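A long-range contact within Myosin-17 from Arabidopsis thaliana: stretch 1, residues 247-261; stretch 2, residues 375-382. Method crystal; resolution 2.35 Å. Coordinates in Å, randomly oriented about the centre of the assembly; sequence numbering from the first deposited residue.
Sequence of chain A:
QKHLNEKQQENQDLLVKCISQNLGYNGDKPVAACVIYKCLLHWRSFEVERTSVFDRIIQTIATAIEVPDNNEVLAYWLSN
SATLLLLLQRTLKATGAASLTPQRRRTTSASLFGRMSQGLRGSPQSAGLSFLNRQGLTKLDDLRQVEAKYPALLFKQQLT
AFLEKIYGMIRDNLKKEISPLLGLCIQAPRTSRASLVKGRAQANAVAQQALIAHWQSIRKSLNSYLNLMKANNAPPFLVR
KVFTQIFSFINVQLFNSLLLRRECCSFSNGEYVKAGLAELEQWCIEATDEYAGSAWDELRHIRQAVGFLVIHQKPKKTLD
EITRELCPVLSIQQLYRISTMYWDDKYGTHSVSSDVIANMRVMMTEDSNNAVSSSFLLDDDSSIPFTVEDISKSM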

ATOM      1  N   PHE A 247       2.515  -6.125   0.353  1.00 48.65           N
ATOM      2  CA  PHE A 247       2.828  -7.500   0.825  1.00 48.62           C
ATOM      3  C   PHE A 247       1.645  -8.421   0.495  1.00 48.45           C
ATOM      4  O   PHE A 247       1.883  -9.597   0.146  1.00 48.53           O
ATOM      5  CB  PHE A 247       3.208  -7.508   2.308  1.00 48.77           C
ATOM      6  CG  PHE A 247       4.687  -7.349   2.561  1.00 49.13           C
ATOM      7  CD1 PHE A 247       5.364  -6.221   2.120  1.00 49.16           C
ATOM      8  CD2 PHE A 247       5.407  -8.327   3.231  1.00 49.69           C
ATOM      9  CE1 PHE A 247       6.724  -6.074   2.349  1.00 49.43           C
ATOM     10  CE2 PHE A 247       6.767  -8.178   3.460  1.00 49.76           C
ATOM     11  CZ  PHE A 247       7.424  -7.053   3.018  1.00 49.74           C
ATOM     12  N   SER A 248       0.420  -7.893   0.583  1.00 48.25           N
ATOM     13  CA  SER A 248      -0.821  -8.519   0.050  1.00 48.03           C
ATOM     14  C   SER A 248      -0.589  -8.955  -1.404  1.00 47.48           C
ATOM     15  O   SER A 248      -0.825 -10.136  -1.711  1.00 48.01           O
ATOM     16  CB  SER A 248      -2.003  -7.586   0.173  1.00 48.24           C
ATOM     17  OG  SER A 248      -2.868  -7.697  -0.947  1.00 48.63           O
ATOM     18  N   PHE A 249      -0.118  -8.036  -2.252  1.00 46.77           N
ATOM     19  CA  PHE A 249       0.201  -8.272  -3.686  1.00 46.90           C
ATOM     20  C   PHE A 249       1.252  -9.386  -3.814  1.00 47.42           C
ATOM     21  O   PHE A 249       1.062 -10.298  -4.643  1.00 47.27           O
ATOM     22  CB  PHE A 249       0.657  -6.966  -4.343  1.00 46.74           C
ATOM     23  CG  PHE A 249       1.279  -7.114  -5.707  1.00 47.09           C
ATOM     24  CD1 PHE A 249       0.490  -7.315  -6.830  1.00 47.91           C
ATOM     25  CD2 PHE A 249       2.653  -7.031  -5.871  1.00 47.30           C
ATOM     26  CE1 PHE A 249       1.063  -7.440  -8.086  1.00 48.44           C
ATOM     27  CE2 PHE A 249       3.224  -7.159  -7.129  1.00 48.31           C
ATOM     28  CZ  PHE A 249       2.429  -7.361  -8.234  1.00 48.36           C
ATOM     29  N   ILE A 250       2.326  -9.318  -3.024  1.00 47.86           N
ATOM     30  CA  ILE A 250       3.435 -10.322  -3.034  1.00 48.89           C
ATOM     31  C   ILE A 250       2.855 -11.692  -2.665  1.00 49.25           C
ATOM     32  O   ILE A 250       3.128 -12.668  -3.394  1.00 49.67           O
ATOM     33  CB  ILE A 250       4.581  -9.899  -2.091  1.00 49.02           C
ATOM     34  CG1 ILE A 250       5.404  -8.760  -2.701  1.00 48.92           C
ATOM     35  CG2 ILE A 250       5.459 -11.089  -1.723  1.00 49.23           C
ATOM     36  CD1 ILE A 250       6.296  -8.044  -1.713  1.00 49.32           C
ATOM     37  N   ASN A 251       2.086 -11.748  -1.575  1.00 49.25           N
ATOM     38  CA  ASN A 251       1.441 -12.982  -1.054  1.00 48.89           C
ATOM     39  C   ASN A 251       0.624 -13.647  -2.167  1.00 49.12           C
ATOM     40  O   ASN A 251       0.690 -14.881  -2.288  1.00 50.05           O
ATOM     41  CB  ASN A 251       0.536 -12.682   0.142  1.00 48.40           C
ATOM     42  CG  ASN A 251      -0.158 -13.924   0.654  1.00 48.49           C
ATOM     43  OD1 ASN A 251       0.481 -14.802   1.227  1.00 47.67           O
ATOM     44  ND2 ASN A 251      -1.460 -14.007   0.438  1.00 49.36           N
ATOM     45  N   VAL A 252      -0.119 -12.841  -2.929  1.00 49.02           N
ATOM     46  CA  VAL A 252      -1.034 -13.278  -4.024  1.00 48.90           C
ATOM     47  C   VAL A 252      -0.201 -13.873  -5.163  1.00 49.19           C
ATOM     48  O   VAL A 252      -0.496 -15.006  -5.573  1.00 50.60           O
ATOM     49  CB  VAL A 252      -1.904 -12.099  -4.505  1.00 48.68           C
ATOM     50  CG1 VAL A 252      -2.570 -12.369  -5.847  1.00 49.08           C
ATOM     51  CG2 VAL A 252      -2.942 -11.726  -3.459  1.00 48.96           C
ATOM     52  N   GLN A 253       0.798 -13.133  -5.650  1.00 49.61           N
ATOM     53  CA  GLN A 253       1.628 -13.509  -6.828  1.00 49.75           C
ATOM     54  C   GLN A 253       2.334 -14.847  -6.569  1.00 49.14           C
ATOM     55  O   GLN A 253       2.326 -15.699  -7.479  1.00 49.23           O
ATOM     56  CB  GLN A 253       2.637 -12.401  -7.137  1.00 50.05           C
ATOM     57  CG  GLN A 253       1.993 -11.128  -7.667  1.00 50.24           C
ATOM     58  CD  GLN A 253       1.272 -11.369  -8.969  1.00 50.81           C
ATOM     59  OE1 GLN A 253       1.806 -11.980  -9.892  1.00 51.47           O
ATOM     60  NE2 GLN A 253       0.040 -10.894  -9.054  1.00 51.40           N
ATOM     61  N   LEU A 254       2.907 -15.023  -5.374  1.00 48.28           N
ATOM     62  CA  LEU A 254       3.706 -16.221  -5.001  1.00 48.00           C
ATOM     63  C   LEU A 254       2.782 -17.409  -4.723  1.00 48.20           C
ATOM     64  O   LEU A 254       3.086 -18.513  -5.216  1.00 49.23           O
ATOM     65  CB  LEU A 254       4.569 -15.903  -3.776  1.00 47.92           C
ATOM     66  CG  LEU A 254       5.670 -14.865  -3.995  1.00 47.54           C
ATOM     67  CD1 LEU A 254       6.425 -14.603  -2.699  1.00 47.64           C
ATOM     68  CD2 LEU A 254       6.628 -15.300  -5.094  1.00 47.34           C
ATOM     69  N   PHE A 255       1.707 -17.205  -3.956  1.00 47.58           N
ATOM     70  CA  PHE A 255       0.762 -18.283  -3.568  1.00 47.05           C
ATOM     71  C   PHE A 255       0.002 -18.788  -4.802  1.00 47.06           C
ATOM     72  O   PHE A 255      -0.248 -20.000  -4.881  1.00 47.79           O
ATOM     73  CB  PHE A 255      -0.221 -17.823  -2.492  1.00 46.81           C
ATOM     74  CG  PHE A 255      -1.161 -18.913  -2.045  1.00 47.00           C
ATOM     75  CD1 PHE A 255      -0.747 -19.876  -1.139  1.00 46.98           C
ATOM     76  CD2 PHE A 255      -2.442 -19.001  -2.565  1.00 47.20           C
ATOM     77  CE1 PHE A 255      -1.608 -20.887  -0.741  1.00 47.65           C
ATOM     78  CE2 PHE A 255      -3.301 -20.011  -2.162  1.00 47.66           C
ATOM     79  CZ  PHE A 255      -2.882 -20.953  -1.254  1.00 47.87           C
ATOM     80  N   ASN A 256      -0.370 -17.891  -5.718  1.00 46.76           N
ATOM     81  CA  ASN A 256      -1.133 -18.249  -6.944  1.00 47.94           C
ATOM     82  C   ASN A 256      -0.265 -19.122  -7.860  1.00 49.25           C
ATOM     83  O   ASN A 256      -0.834 -20.003  -8.526  1.00 50.50           O
ATOM     84  CB  ASN A 256      -1.668 -17.016  -7.675  1.00 47.49           C
ATOM     85  CG  ASN A 256      -2.872 -16.396  -6.997  1.00 46.84           C
ATOM     86  OD1 ASN A 256      -3.446 -16.970  -6.074  1.00 46.42           O
ATOM     87  ND2 ASN A 256      -3.267 -15.220  -7.453  1.00 46.66           N
ATOM     88  N   SER A 257       1.055 -18.904  -7.883  1.00 50.93           N
ATOM     89  CA  SER A 257       2.014 -19.649  -8.744  1.00 51.66           C
ATOM     90  C   SER A 257       2.157 -21.095  -8.245  1.00 53.34           C
ATOM     91  O   SER A 257       2.393 -21.989  -9.086  1.00 52.40           O
ATOM     92  CB  SER A 257       3.348 -18.944  -8.836  1.00 51.40           C
ATOM     93  OG  SER A 257       4.034 -18.961  -7.595  1.00 50.92           O
ATOM     94  N   LEU A 258       2.000 -21.325  -6.934  1.00 54.51           N
ATOM     95  CA  LEU A 258       1.984 -22.690  -6.335  1.00 55.41           C
ATOM     96  C   LEU A 258       0.764 -23.462  -6.853  1.00 56.21           C
ATOM     97  O   LEU A 258       0.907 -24.674  -7.106  1.00 57.48           O
ATOM     98  CB  LEU A 258       1.952 -22.602  -4.804  1.00 55.34           C
ATOM     99  CG  LEU A 258       3.185 -22.001  -4.128  1.00 55.19           C
ATOM    100  CD1 LEU A 258       3.172 -22.302  -2.637  1.00 55.24           C
ATOM    101  CD2 LEU A 258       4.476 -22.510  -4.753  1.00 54.99           C
ATOM    102  N   LEU A 259      -0.382 -22.785  -6.996  1.00 56.18           N
ATOM    103  CA  LEU A 259      -1.675 -23.406  -7.392  1.00 56.89           C
ATOM    104  C   LEU A 259      -1.707 -23.681  -8.901  1.00 56.81           C
ATOM    105  O   LEU A 259      -2.338 -24.681  -9.287  1.00 57.59           O
ATOM    106  CB  LEU A 259      -2.833 -22.481  -7.001  1.00 57.24           C
ATOM    107  CG  LEU A 259      -2.977 -22.154  -5.516  1.00 57.33           C
ATOM    108  CD1 LEU A 259      -4.184 -21.256  -5.296  1.00 57.86           C
ATOM    109  CD2 LEU A 259      -3.095 -23.413  -4.670  1.00 57.54           C
ATOM    110  N   LEU A 260      -1.075 -22.827  -9.716  1.00 55.99           N
ATOM    111  CA  LEU A 260      -1.269 -22.795 -11.193  1.00 56.87           C
ATOM    112  C   LEU A 260      -0.034 -23.310 -11.947  1.00 57.02           C
ATOM    113  O   LEU A 260      -0.214 -23.763 -13.096  1.00 56.94           O
ATOM    114  CB  LEU A 260      -1.610 -21.363 -11.617  1.00 57.16           C
ATOM    115  CG  LEU A 260      -2.913 -20.795 -11.051  1.00 57.30           C
ATOM    116  CD1 LEU A 260      -3.225 -19.447 -11.680  1.00 57.31           C
ATOM    117  CD2 LEU A 260      -4.074 -21.757 -11.259  1.00 57.83           C
ATOM    118  N   ARG A 261       1.164 -23.229 -11.357  1.00 57.07           N
ATOM    119  CA  ARG A 261       2.427 -23.702 -11.989  1.00 56.91           C
ATOM    120  C   ARG A 261       2.881 -24.997 -11.307  1.00 57.83           C
ATOM    121  O   ARG A 261       3.206 -24.948 -10.103  1.00 57.24           O
ATOM    122  CB  ARG A 261       3.520 -22.635 -11.903  1.00 55.87           C
ATOM    123  CG  ARG A 261       3.115 -21.287 -12.478  1.00 55.42           C
ATOM    124  CD  ARG A 261       4.330 -20.503 -12.930  1.00 55.26           C
ATOM    125  NE  ARG A 261       3.965 -19.272 -13.613  1.00 54.62           N
ATOM    126  CZ  ARG A 261       4.773 -18.568 -14.399  1.00 55.10           C
ATOM    127  NH1 ARG A 261       6.017 -18.964 -14.621  1.00 55.64           N
ATOM    128  NH2 ARG A 261       4.328 -17.461 -14.968  1.00 55.45           N
ATOM    129  N   SER A 375     -12.337 -20.510  -1.189  1.00 62.77           N
ATOM    130  CA  SER A 375     -11.128 -19.783  -1.653  1.00 60.05           C
ATOM    131  C   SER A 375     -10.241 -20.741  -2.457  1.00 58.19           C
ATOM    132  O   SER A 375      -9.994 -21.864  -1.976  1.00 57.59           O
ATOM    133  CB  SER A 375     -10.375 -19.182  -0.493  1.00 59.33           C
ATOM    134  OG  SER A 375     -11.182 -18.246   0.205  1.00 59.47           O
ATOM    135  N   PHE A 376      -9.808 -20.321  -3.649  1.00 55.72           N
ATOM    136  CA  PHE A 376      -8.752 -20.996  -4.447  1.00 53.98           C
ATOM    137  C   PHE A 376      -7.648 -19.972  -4.735  1.00 52.47           C
ATOM    138  O   PHE A 376      -6.770 -19.806  -3.864  1.00 51.57           O
ATOM    139  CB  PHE A 376      -9.351 -21.664  -5.689  1.00 53.56           C
ATOM    140  CG  PHE A 376      -8.387 -22.554  -6.432  1.00 52.93           C
ATOM    141  CD1 PHE A 376      -7.798 -23.638  -5.798  1.00 52.67           C
ATOM    142  CD2 PHE A 376      -8.069 -22.316  -7.761  1.00 52.69           C
ATOM    143  CE1 PHE A 376      -6.912 -24.460  -6.476  1.00 52.83           C
ATOM    144  CE2 PHE A 376      -7.181 -23.139  -8.439  1.00 52.36           C
ATOM    145  CZ  PHE A 376      -6.605 -24.211  -7.795  1.00 52.58           C
ATOM    146  N   LEU A 377      -7.699 -19.291  -5.885  1.00 51.52           N
ATOM    147  CA  LEU A 377      -6.772 -18.179  -6.218  1.00 51.09           C
ATOM    148  C   LEU A 377      -7.036 -17.014  -5.259  1.00 50.92           C
ATOM    149  O   LEU A 377      -8.195 -16.839  -4.846  1.00 50.90           O
ATOM    150  CB  LEU A 377      -6.971 -17.754  -7.677  1.00 51.14           C
ATOM    151  CG  LEU A 377      -6.590 -18.797  -8.726  1.00 51.68           C
ATOM    152  CD1 LEU A 377      -6.866 -18.281 -10.127  1.00 52.09           C
ATOM    153  CD2 LEU A 377      -5.131 -19.201  -8.598  1.00 52.04           C
ATOM    154  N   LEU A 378      -5.986 -16.271  -4.901  1.00 51.21           N
ATOM    155  CA  LEU A 378      -6.069 -15.069  -4.030  1.00 51.48           C
ATOM    156  C   LEU A 378      -6.158 -13.816  -4.905  1.00 51.84           C
ATOM    157  O   LEU A 378      -5.755 -13.871  -6.088  1.00 50.27           O
ATOM    158  CB  LEU A 378      -4.843 -15.011  -3.114  1.00 50.76           C
ATOM    159  CG  LEU A 378      -4.636 -16.212  -2.192  1.00 50.84           C
ATOM    160  CD1 LEU A 378      -3.363 -16.048  -1.379  1.00 50.87           C
ATOM    161  CD2 LEU A 378      -5.824 -16.409  -1.267  1.00 51.53           C
ATOM    162  N   ASP A 379      -6.681 -12.732  -4.331  1.00 53.80           N
ATOM    163  CA  ASP A 379      -6.709 -11.383  -4.950  1.00 55.03           C
ATOM    164  C   ASP A 379      -6.091 -10.398  -3.956  1.00 54.82           C
ATOM    165  O   ASP A 379      -6.352 -10.539  -2.744  1.00 55.05           O
ATOM    166  CB  ASP A 379      -8.131 -10.982  -5.348  1.00 56.44           C
ATOM    167  CG  ASP A 379      -8.195 -10.139  -6.609  1.00 58.47           C
ATOM    168  OD1 ASP A 379      -7.161  -9.530  -6.963  1.00 60.23           O
ATOM    169  OD2 ASP A 379      -9.277 -10.102  -7.232  1.00 60.60           O
ATOM    170  N   ASP A 380      -5.290  -9.454  -4.455  1.00 54.83           N
ATOM    171  CA  ASP A 380      -4.612  -8.416  -3.633  1.00 54.18           C
ATOM    172  C   ASP A 380      -5.648  -7.386  -3.169  1.00 52.70           C
ATOM    173  O   ASP A 380      -6.793  -7.426  -3.662  1.00 51.85           O
ATOM    174  CB  ASP A 380      -3.464  -7.750  -4.403  1.00 54.83           C
ATOM    175  CG  ASP A 380      -3.873  -7.091  -5.711  1.00 56.12           C
ATOM    176  OD1 ASP A 380      -4.985  -6.521  -5.769  1.00 57.25           O
ATOM    177  OD2 ASP A 380      -3.076  -7.157  -6.667  1.00 57.13           O
ATOM    178  N   ASP A 381      -5.240  -6.497  -2.262  1.00 51.61           N
ATOM    179  CA  ASP A 381      -6.058  -5.365  -1.753  1.00 51.08           C
ATOM    180  C   ASP A 381      -5.705  -4.112  -2.563  1.00 51.08           C
ATOM    181  O   ASP A 381      -4.631  -3.531  -2.308  1.00 51.96           O
ATOM    182  CB  ASP A 381      -5.831  -5.162  -0.253  1.00 50.78           C
ATOM    183  CG  ASP A 381      -6.764  -4.152   0.386  1.00 50.88           C
ATOM    184  OD1 ASP A 381      -7.731  -3.737  -0.288  1.00 50.40           O
ATOM    185  OD2 ASP A 381      -6.518  -3.789   1.557  1.00 51.36           O
ATOM    186  N   SER A 382      -6.565  -3.728  -3.512  1.00 50.94           N
ATOM    187  CA  SER A 382      -6.411  -2.512  -4.353  1.00 51.49           C
ATOM    188  C   SER A 382      -7.399  -1.433  -3.892  1.00 51.39           C
ATOM    189  O   SER A 382      -7.539  -0.420  -4.603  1.00 51.07           O
ATOM    190  CB  SER A 382      -6.577  -2.832  -5.820  1.00 52.27           C
ATOM    191  OG  SER A 382      -7.951  -2.892  -6.180  1.00 53.02           O
TER

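An extended segment without regular secondary structure, residues 375-382, lies along one side of helical residues 247-260 and is held there by three hydrogen bonds between helix side chains and its backbone and by a row of apolar contacts, burying 611 Å² in all. The two run in opposite senses: Asp380 lies beside Phe249, Leu378 beside Val252 and Leu377 beside Asn256. Asn256 makes the central polar link: Asn256 OD1 accepts from Leu378 N (2.9 Å) and Asn256 ND2 donates to Leu378 O (3.1 Å), both nearly straight. An amide side chain suits this place because its donor and acceptor, side by side, match the N and O of one residue. Two turns earlier Ser248, pointing toward the segment, accepts from Asp381 N at OG (3.0 Å); the backbone comes close to this short side chain, with OG 3.3 Å from Asp380 CA. Between these anchors Val252 fills the gap, its CG2 3.8 Å from Leu378 CB and 3.4 Å from Asp380 N. Leu378, the residue of the segment most covered by the helix, points toward it and sets CD1 3.3 Å from Phe255 CD2 and 3.3 Å from Asn251 ND2. Towards the end of the helix the side-chain packing is apolar: Leu259 CD1 lies over one face of the Phe376 ring and also packs against Leu377, CD1 to CD2 4.0 Å, while Leu260 CD1 reaches the same Leu377 CD2 at 3.6 Å. At the other end of the contact, Asp380 OD2 sits at the edge of the Phe249 ring, 3.6 Å from CD1, where the ring hydrogens are slightly positive. Asp379, by contrast, points away from the helix and is exposed, a fitting place for a carboxylate.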